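Cysteine synthase (PDB 5Z5C) is a pyridoxal 5'-phosphate enzyme that produces hydrogen sulfide, probably from L-cysteine, and may also carry out cysteine synthesis. Local coordinates at residues S48-M53 and G79-A84; C210-L215 and V252-G257; G278-G283 and V298-D303. All coordinates share one frame; numbering follows the deposited sequence.

The three contacts follow one another along the chain. Contact 1 joins the starts of helices 50-57 and 80-91; contact 2 pairs two strands at one side of the four-stranded parallel sheet; contact 3 sets helix 275-288 against the loop after strand 297-298 of that same sheet. The centres of contacts 2 and 3 are about 11 Å apart, and L212 and V254 pack on helix 275-288. Contacts 1 and 3, about 16 Å apart between centres, both touch PLP and probably share hydrogen bonds N80 to D303 and I49 to P302. Contact 2, about 21 Å from contact 1 between centres, lies away from the cofactor and meets its surroundings through contact 3.

Contact 1 (S48-M53 and G79-A84); sequences SIKDRM and GNTGIA. With PLP (pyridoxal-5'-phosphate), chain G.
S48 OG, which rests 3.5 Å from N80 CB, is gripped from two directions: K50 N donates to it at 2.9 Å, a capping bond, and water 1 lies 2.7 Å away. That water also donates to N80 O, although the acceptors around it outnumber its protons, and so it ties the serine hydroxyl to the start of helix 80-91. S48 and D51 form a capping box, whose return bond from S48 N to D51 OD2 is nearly straight (165°) but weak; the aspartate carboxylate is held more firmly by T46. D51 OD1 in turn packs against the methyl of A84, which also lies near K50 O.

K50 holds the cofactor covalently. Its NZ is 1.3 Å from C4A of PLP, the length expected of the internal aldimine. The lysine chain bends at CB-CG (chi2 -63°) and again at CD-CE, which takes it over N80 before turning to the cofactor; it crosses the asparagine at about a right angle, with CG 3.4 Å from N80 CB. Farther out, CD passes 3.7 Å from T81 OG1, a hydroxyl whose strongest partner is Q151. G79-G82 belong to the SGNTG motif, which runs into the start of helix 80-91, and the aldimine on K50 with N80 bonding to O3 is as in related fold-type II PLP enzymes.

N80 ND2 donates to PLP O3 at 2.8 Å with an angle of 153° at the hydrogen, and also to D303 OD2; two acceptors on one NH2 group fix the rotation of the amide and hold the O3 side of the ring. Water 2 accepts from T81 N at 2.7 Å, and its approach to K50 NZ is long and weak.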
loop_
_atom_site.group_PDB
_atom_site.type_symbol
_atom_site.label_atom_id
_atom_site.label_comp_id
_atom_site.label_asym_id
_atom_site.label_seq_id
_atom_site.Cartn_x
_atom_site.Cartn_y
_atom_site.Cartn_z
ATOM N N SER B 48 -3.246 3.170 4.689
ATOM C CA SER B 48 -3.113 3.792 6.016
ATOM C C SER B 48 -3.992 3.203 7.101
ATOM O O SER B 48 -5.057 2.662 6.836
ATOM C CB SER B 48 -3.362 5.325 5.975
ATOM O OG SER B 48 -4.715 5.701 6.197
ATOM N N ILE B 49 -3.579 3.441 8.348
ATOM C CA ILE B 49 -4.433 3.163 9.505
ATOM C C ILE B 49 -5.841 3.794 9.416
ATOM O O ILE B 49 -6.798 3.242 9.967
ATOM C CB ILE B 49 -3.713 3.588 10.822
ATOM C CG1 ILE B 49 -4.334 2.926 12.079
ATOM C CG2 ILE B 49 -3.685 5.090 10.965
ATOM C CD1 ILE B 49 -3.557 3.245 13.360
ATOM N N LYS B 50 -5.969 4.919 8.723
ATOM C CA LYS B 50 -7.251 5.614 8.598
ATOM C C LYS B 50 -8.339 4.787 7.908
ATOM O O LYS B 50 -9.546 5.012 8.163
ATOM C CB LYS B 50 -7.114 6.954 7.891
ATOM C CG LYS B 50 -6.106 7.910 8.524
ATOM C CD LYS B 50 -6.485 8.308 9.931
ATOM C CE LYS B 50 -5.279 8.878 10.615
ATOM N NZ LYS B 50 -4.946 10.235 10.109
ATOM N N ASP B 51 -7.927 3.801 7.110
ATOM C CA ASP B 51 -8.880 2.858 6.520
ATOM C C ASP B 51 -9.682 2.081 7.581
ATOM O O ASP B 51 -10.860 1.850 7.373
ATOM C CB ASP B 51 -8.186 1.835 5.615
ATOM C CG ASP B 51 -7.554 2.464 4.384
ATOM O OD1 ASP B 51 -8.248 3.230 3.681
ATOM O OD2 ASP B 51 -6.371 2.176 4.118
ATOM N N ARG B 52 -9.040 1.675 8.681
ATOM C CA ARG B 52 -9.712 0.954 9.756
ATOM C C ARG B 52 -10.821 1.840 10.359
ATOM O O ARG B 52 -11.921 1.393 10.613
ATOM C CB ARG B 52 -8.759 0.633 10.887
ATOM C CG ARG B 52 -7.663 -0.360 10.537
ATOM C CD ARG B 52 -6.726 -0.472 11.702
ATOM N NE ARG B 52 -5.690 -1.458 11.527
ATOM C CZ ARG B 52 -5.726 -2.677 12.034
ATOM N NH1 ARG B 52 -6.846 -3.139 12.584
ATOM N NH2 ARG B 52 -4.673 -3.458 11.928
ATOM N N MET B 53 -10.474 3.111 10.527
ATOM C CA MET B 53 -11.293 4.109 11.151
ATOM C C MET B 53 -12.467 4.509 10.258
ATOM O O MET B 53 -13.576 4.598 10.745
ATOM C CB MET B 53 -10.437 5.329 11.463
ATOM C CG MET B 53 -11.136 6.358 12.320
ATOM S SD MET B 53 -12.011 7.640 11.414
ATOM C CE MET B 53 -10.655 8.751 11.042
ATOM N N GLY B 79 -5.348 14.840 4.107
ATOM C CA GLY B 79 -4.479 13.701 4.359
ATOM C C GLY B 79 -5.129 12.335 4.170
ATOM O O GLY B 79 -6.021 12.161 3.342
ATOM N N ASN B 80 -4.638 11.370 4.945
ATOM C CA ASN B 80 -5.119 9.968 4.926
ATOM C C ASN B 80 -6.622 9.773 5.237
ATOM O O ASN B 80 -7.228 8.808 4.801
ATOM C CB ASN B 80 -4.274 9.133 5.882
ATOM C CG ASN B 80 -2.915 8.758 5.307
ATOM O OD1 ASN B 80 -2.783 8.498 4.108
ATOM N ND2 ASN B 80 -1.894 8.702 6.167
ATOM N N THR B 81 -7.227 10.674 6.001
ATOM C CA THR B 81 -8.677 10.596 6.271
ATOM C C THR B 81 -9.541 10.864 5.030
ATOM O O THR B 81 -10.490 10.137 4.775
ATOM C CB THR B 81 -9.057 11.571 7.405
ATOM O OG1 THR B 81 -8.327 11.205 8.573
ATOM C CG2 THR B 81 -10.530 11.512 7.702
ATOM N N GLY B 82 -9.185 11.889 4.260
ATOM C CA GLY B 82 -9.873 12.164 3.032
ATOM C C GLY B 82 -9.732 10.988 2.085
ATOM O O GLY B 82 -10.709 10.573 1.464
ATOM N N ILE B 83 -8.509 10.436 2.020
ATOM C CA ILE B 83 -8.230 9.321 1.120
ATOM C C ILE B 83 -9.121 8.127 1.508
ATOM O O ILE B 83 -9.802 7.580 0.668
ATOM C CB ILE B 83 -6.722 8.944 1.105
ATOM C CG1 ILE B 83 -5.872 10.072 0.498
ATOM C CG2 ILE B 83 -6.487 7.692 0.285
ATOM C CD1 ILE B 83 -4.359 9.936 0.718
ATOM N N ALA B 84 -9.159 7.798 2.787
ATOM C CA ALA B 84 -9.882 6.639 3.302
ATOM C C ALA B 84 -11.422 6.708 3.170
ATOM O O ALA B 84 -12.072 5.728 2.778
ATOM C CB ALA B 84 -9.490 6.418 4.752
HETATM N N1 PLP G . 0.170 9.591 10.998
HETATM C C2 PLP G . -0.446 9.664 9.797
HETATM C C2A PLP G . 0.288 9.417 8.509
HETATM C C3 PLP G . -1.882 9.992 9.747
HETATM O O3 PLP G . -2.532 10.082 8.568
HETATM C C4 PLP G . -2.599 10.245 11.012
HETATM C C4A PLP G . -4.038 10.587 10.999
HETATM C C5 PLP G . -1.820 10.134 12.261
HETATM C C6 PLP G . -0.466 9.816 12.175
HETATM C C5A PLP G . -2.510 10.384 13.586
HETATM O O4P PLP G . -3.540 9.427 13.879
HETATM P P PLP G . -4.890 9.824 14.670
HETATM O O1P PLP G . -5.648 10.712 13.725
HETATM O O2P PLP G . -5.533 8.498 14.991
HETATM O O3P PLP G . -4.369 10.512 15.916
HETATM O O HOH W 1 -5.558 6.499 3.746
HETATM O O HOH W 2 -5.713 12.293 7.615
#

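Contact 2 (C210-L215 and V252-G257); sequences CPLEPL and VSVDDG
L212 and V252 lie side by side in a parallel beta ladder continued by E213 with S253 and P214 with V254, at the edge of the four-stranded parallel sheet of this alpha/beta PLP-enzyme fold. Its backbone bonds run in the usual parallel zigzag: V252 N donates to P211 O at 3.0 Å, E213 N to V252 O at 3.0 Å, and V254 N to E213 O at 3.1 Å. A fourth bond, L215 N to V254 O (2.9 Å), differs in geometry, since the donor sits 61° out of the carbonyl plane just where strand 210-214 ends.

Apolar contacts hold the L212 face. V252 CG2 lies 3.6 Å from L212 CB, while L212, with CG anti to the backbone N (chi1 175°), sends CD1 forward to within 3.7 Å of V254 CG2. On the E213 face the interaction is polar: S253 OG donates weakly to E213 OE2, whereas OE1 of the same carboxylate takes a firmer bond from S221 N. At the exposed end of the ladder L215 CD1 lies 3.8 Å from S253 CB. Beyond it D255 acts as N-cap, its OD1 accepting from G257 N at 2.8 Å.

Strand 210-214 lies between 252-254, outermost within this chain, and 182-186, whose V184 touches both L212 and V252. Helix 275-288 covers that face through N280, I282 and M286, and helix 256-263 begins after the single residue D255.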
loop_
_atom_site.group_PDB
_atom_site.type_symbol
_atom_site.label_atom_id
_atom_site.label_comp_id
_atom_site.label_asym_id
_atom_site.label_seq_id
_atom_site.Cartn_x
_atom_site.Cartn_y
_atom_site.Cartn_z
ATOM N N CYS B 210 1.367 7.074 26.011
ATOM C CA CYS B 210 1.929 8.398 25.826
ATOM C C CYS B 210 1.578 8.936 24.441
ATOM O O CYS B 210 1.963 8.319 23.418
ATOM C CB CYS B 210 3.452 8.361 26.007
ATOM S SG CYS B 210 4.016 7.912 27.668
ATOM N N PRO B 211 0.843 10.071 24.380
ATOM C CA PRO B 211 0.576 10.674 23.089
ATOM C C PRO B 211 1.783 11.450 22.654
ATOM O O PRO B 211 2.575 11.932 23.505
ATOM C CB PRO B 211 -0.622 11.589 23.359
ATOM C CG PRO B 211 -0.434 12.018 24.794
ATOM C CD PRO B 211 0.262 10.868 25.484
ATOM N N LEU B 212 1.944 11.582 21.338
ATOM C CA LEU B 212 3.130 12.190 20.802
ATOM C C LEU B 212 2.768 13.430 20.020
ATOM O O LEU B 212 1.743 13.481 19.356
ATOM C CB LEU B 212 3.910 11.156 19.971
ATOM C CG LEU B 212 5.159 11.618 19.202
ATOM C CD1 LEU B 212 6.101 10.467 18.964
ATOM C CD2 LEU B 212 4.787 12.281 17.870
ATOM N N GLU B 213 3.627 14.436 20.115
ATOM C CA GLU B 213 3.477 15.692 19.383
ATOM C C GLU B 213 4.846 16.034 18.790
ATOM O O GLU B 213 5.842 15.497 19.242
ATOM C CB GLU B 213 3.007 16.826 20.341
ATOM C CG GLU B 213 4.127 17.327 21.269
ATOM C CD GLU B 213 3.703 18.212 22.438
ATOM O OE1 GLU B 213 2.555 18.702 22.444
ATOM O OE2 GLU B 213 4.534 18.432 23.345
ATOM N N PRO B 214 4.905 16.918 17.796
ATOM C CA PRO B 214 6.180 17.488 17.363
ATOM C C PRO B 214 6.698 18.575 18.326
ATOM O O PRO B 214 5.960 19.452 18.730
ATOM C CB PRO B 214 5.859 18.123 16.011
ATOM C CG PRO B 214 4.394 18.127 15.889
ATOM C CD PRO B 214 3.770 17.500 17.094
ATOM N N LEU B 215 7.969 18.505 18.685
ATOM C CA LEU B 215 8.654 19.561 19.449
ATOM C C LEU B 215 8.586 20.947 18.777
ATOM O O LEU B 215 8.547 21.970 19.478
ATOM C CB LEU B 215 10.102 19.146 19.636
ATOM C CG LEU B 215 10.956 19.884 20.661
ATOM C CD1 LEU B 215 10.331 19.808 22.051
ATOM C CD2 LEU B 215 12.353 19.277 20.668
ATOM N N VAL B 252 5.024 12.841 24.892
ATOM C CA VAL B 252 6.399 12.746 24.339
ATOM C C VAL B 252 6.487 13.671 23.104
ATOM O O VAL B 252 5.520 13.794 22.316
ATOM C CB VAL B 252 6.869 11.289 23.984
ATOM C CG1 VAL B 252 6.728 10.370 25.193
ATOM C CG2 VAL B 252 6.135 10.704 22.805
ATOM N N SER B 253 7.615 14.370 22.993
ATOM C CA SER B 253 7.838 15.394 21.984
ATOM C C SER B 253 9.001 14.963 21.139
ATOM O O SER B 253 10.025 14.555 21.701
ATOM C CB SER B 253 8.219 16.702 22.649
ATOM O OG SER B 253 7.122 17.230 23.369
ATOM N N VAL B 254 8.848 15.003 19.808
ATOM C CA VAL B 254 9.949 14.630 18.900
ATOM C C VAL B 254 10.148 15.729 17.865
ATOM O O VAL B 254 9.173 16.285 17.333
ATOM C CB VAL B 254 9.681 13.291 18.179
ATOM C CG1 VAL B 254 10.821 12.922 17.233
ATOM C CG2 VAL B 254 9.422 12.175 19.190
ATOM N N ASP B 255 11.409 16.060 17.592
ATOM C CA ASP B 255 11.698 17.069 16.590
ATOM C C ASP B 255 11.484 16.465 15.183
ATOM O O ASP B 255 11.923 15.334 14.916
ATOM C CB ASP B 255 13.124 17.605 16.729
ATOM C CG ASP B 255 13.428 18.674 15.696
ATOM O OD1 ASP B 255 13.737 18.325 14.530
ATOM O OD2 ASP B 255 13.316 19.858 16.021
ATOM N N ASP B 256 10.852 17.228 14.292
ATOM C CA ASP B 256 10.493 16.708 12.965
ATOM C C ASP B 256 11.703 16.199 12.121
ATOM O O ASP B 256 11.590 15.223 11.380
ATOM C CB ASP B 256 9.538 17.647 12.226
ATOM C CG ASP B 256 10.156 18.967 11.783
ATOM O OD1 ASP B 256 11.342 19.170 11.979
ATOM O OD2 ASP B 256 9.448 19.777 11.186
ATOM N N GLY B 257 12.876 16.784 12.338
ATOM C CA GLY B 257 14.130 16.334 11.692
ATOM C C GLY B 257 14.540 14.949 12.134
ATOM O O GLY B 257 14.939 14.127 11.311
#

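Contact 3 (G278-G283 and V298-D303); sequences GANFIG and VTVFPD. With PLP (pyridoxal-5'-phosphate), chain G.
N280 and V300 form the one hydrogen bond between residues 278-283 and 298-303. N280 ND2 donates to V300 O at 2.8 Å, and the bond is nearly straight, 169° at the hydrogen. The acceptor lies almost in the amide plane, while the donor is tilted 29° from the plane of the V300 carbonyl. The asparagine's CG is anti to the carbonyl carbon (chi1 -73°), which points the amide across to the loop.

Van der Waals contact surrounds this bond. T299 OG1 lies 3.2 Å from N280 CB, but its hydrogen-bond partner is V184 O, so the hydroxyl packs on the helix while bonding to strand 182-186. V300 CG2 and P302 CD both approach N280 ND2, at 3.8 and 3.9 Å, and close in the amide nitrogen on its loop side.

Aromatic packing adds a second, looser link. F281 CD2 meets F301 CZ at 4.3 Å, near the plane of the F301 ring and at its edge; F281 also makes an edge-to-face pair with F27.

Cofactor contacts come from the end of the loop. P302 lies against a face of the PLP pyridine, with CG 3.5 Å from N1. D303 OD2 comes within 3.4 Å of the methyl carbon C2A and, besides N80, is hydrogen-bonded to Y308 and the dimethylated lysine at 307. S276, whose OG hydrogen-bonds to PLP, lies one helical turn before N280, so the same helix both binds the cofactor and anchors the loop that packs on it.

Because N280 OD1 accepts from G186 N while ND2 donates to V300 O, both ends of the buried amide have complementary partners, which settles its orientation and ties together the helix, the loop and the end of strand 182-186, where the glycine-rich segment begins.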
loop_
_atom_site.group_PDB
_atom_site.type_symbol
_atom_site.label_atom_id
_atom_site.label_comp_id
_atom_site.label_asym_id
_atom_site.label_seq_id
_atom_site.Cartn_x
_atom_site.Cartn_y
_atom_site.Cartn_z
ATOM N N GLY B 278 8.379 7.441 11.668
ATOM C CA GLY B 278 9.723 7.689 12.199
ATOM C C GLY B 278 9.601 8.381 13.544
ATOM O O GLY B 278 10.330 8.063 14.461
ATOM N N ALA B 279 8.633 9.303 13.634
ATOM C CA ALA B 279 8.289 10.008 14.860
ATOM C C ALA B 279 7.911 9.042 15.959
ATOM O O ALA B 279 8.488 9.085 17.057
ATOM C CB ALA B 279 7.143 11.004 14.621
ATOM N N ASN B 280 6.975 8.144 15.653
ATOM C CA ASN B 280 6.556 7.088 16.599
ATOM C C ASN B 280 7.680 6.188 17.077
ATOM O O ASN B 280 7.662 5.762 18.228
ATOM C CB ASN B 280 5.413 6.221 15.995
ATOM C CG ASN B 280 4.098 6.962 15.954
ATOM O OD1 ASN B 280 3.985 8.015 16.565
ATOM N ND2 ASN B 280 3.100 6.431 15.243
ATOM N N PHE B 281 8.616 5.843 16.198
ATOM C CA PHE B 281 9.722 5.004 16.571
ATOM C C PHE B 281 10.587 5.698 17.653
ATOM O O PHE B 281 10.922 5.073 18.683
ATOM C CB PHE B 281 10.594 4.664 15.359
ATOM C CG PHE B 281 11.644 3.620 15.651
ATOM C CD1 PHE B 281 12.897 3.988 16.205
ATOM C CD2 PHE B 281 11.397 2.290 15.399
ATOM C CE1 PHE B 281 13.863 3.030 16.474
ATOM C CE2 PHE B 281 12.355 1.324 15.674
ATOM C CZ PHE B 281 13.595 1.692 16.183
ATOM N N ILE B 282 10.918 6.971 17.384
ATOM C CA ILE B 282 11.705 7.803 18.291
ATOM C C ILE B 282 10.921 7.941 19.580
ATOM O O ILE B 282 11.467 7.735 20.659
ATOM C CB ILE B 282 12.004 9.213 17.711
ATOM C CG1 ILE B 282 13.009 9.177 16.536
ATOM C CG2 ILE B 282 12.450 10.135 18.806
ATOM C CD1 ILE B 282 14.262 8.359 16.781
ATOM N N GLY B 283 9.630 8.253 19.454
ATOM C CA GLY B 283 8.699 8.275 20.577
ATOM C C GLY B 283 8.789 7.078 21.477
ATOM O O GLY B 283 8.977 7.202 22.699
ATOM N N VAL B 298 5.212 -0.744 22.405
ATOM C CA VAL B 298 4.516 -0.909 21.117
ATOM C C VAL B 298 4.245 0.444 20.476
ATOM O O VAL B 298 3.919 1.426 21.151
ATOM C CB VAL B 298 3.191 -1.646 21.304
ATOM C CG1 VAL B 298 2.555 -1.924 19.944
ATOM C CG2 VAL B 298 3.443 -2.943 22.027
ATOM N N THR B 299 4.385 0.511 19.166
ATOM C CA THR B 299 3.845 1.645 18.462
ATOM C C THR B 299 3.211 1.223 17.105
ATOM O O THR B 299 3.005 0.047 16.881
ATOM C CB THR B 299 4.900 2.740 18.365
ATOM O OG1 THR B 299 4.298 3.916 17.852
ATOM C CG2 THR B 299 6.120 2.308 17.528
ATOM N N VAL B 300 2.879 2.191 16.269
ATOM C CA VAL B 300 2.340 1.958 14.939
ATOM C C VAL B 300 3.065 2.802 13.895
ATOM O O VAL B 300 3.567 3.886 14.192
ATOM C CB VAL B 300 0.802 2.229 14.844
ATOM C CG1 VAL B 300 0.035 1.460 15.922
ATOM C CG2 VAL B 300 0.512 3.715 14.935
ATOM N N PHE B 301 3.137 2.255 12.690
ATOM C CA PHE B 301 3.562 2.945 11.512
ATOM C C PHE B 301 2.312 3.220 10.686
ATOM O O PHE B 301 1.785 2.331 10.036
ATOM C CB PHE B 301 4.518 2.056 10.693
ATOM C CG PHE B 301 5.883 1.775 11.335
ATOM C CD1 PHE B 301 6.381 2.559 12.371
ATOM C CD2 PHE B 301 6.692 0.742 10.833
ATOM C CE1 PHE B 301 7.666 2.328 12.888
ATOM C CE2 PHE B 301 7.947 0.482 11.360
ATOM C CZ PHE B 301 8.424 1.289 12.396
ATOM N N PRO B 302 1.803 4.443 10.714
ATOM C CA PRO B 302 0.469 4.656 10.125
ATOM C C PRO B 302 0.333 4.602 8.605
ATOM O O PRO B 302 -0.765 4.348 8.111
ATOM C CB PRO B 302 0.108 6.054 10.611
ATOM C CG PRO B 302 0.925 6.251 11.840
ATOM C CD PRO B 302 2.222 5.603 11.518
ATOM N N ASP B 303 1.406 4.875 7.873
ATOM C CA ASP B 303 1.369 4.809 6.419
ATOM C C ASP B 303 2.745 4.542 5.791
ATOM O O ASP B 303 3.768 4.490 6.518
ATOM C CB ASP B 303 0.620 6.008 5.818
ATOM C CG ASP B 303 1.386 7.308 5.861
ATOM O OD1 ASP B 303 2.502 7.332 6.461
ATOM O OD2 ASP B 303 0.862 8.316 5.304
HETATM N N1 PLP G . 0.170 9.591 10.998
HETATM C C2 PLP G . -0.446 9.664 9.797
HETATM C C2A PLP G . 0.288 9.417 8.509
HETATM C C3 PLP G . -1.882 9.992 9.747
HETATM O O3 PLP G . -2.532 10.082 8.568
HETATM C C4 PLP G . -2.599 10.245 11.012
HETATM C C4A PLP G . -4.038 10.587 10.999
HETATM C C5 PLP G . -1.820 10.134 12.261
HETATM C C6 PLP G . -0.466 9.816 12.175
HETATM C C5A PLP G . -2.510 10.384 13.586
HETATM O O4P PLP G . -3.540 9.427 13.879
HETATM P P PLP G . -4.890 9.824 14.670
HETATM O O1P PLP G . -5.648 10.712 13.725
HETATM O O2P PLP G . -5.533 8.498 14.991
HETATM O O3P PLP G . -4.369 10.512 15.916
#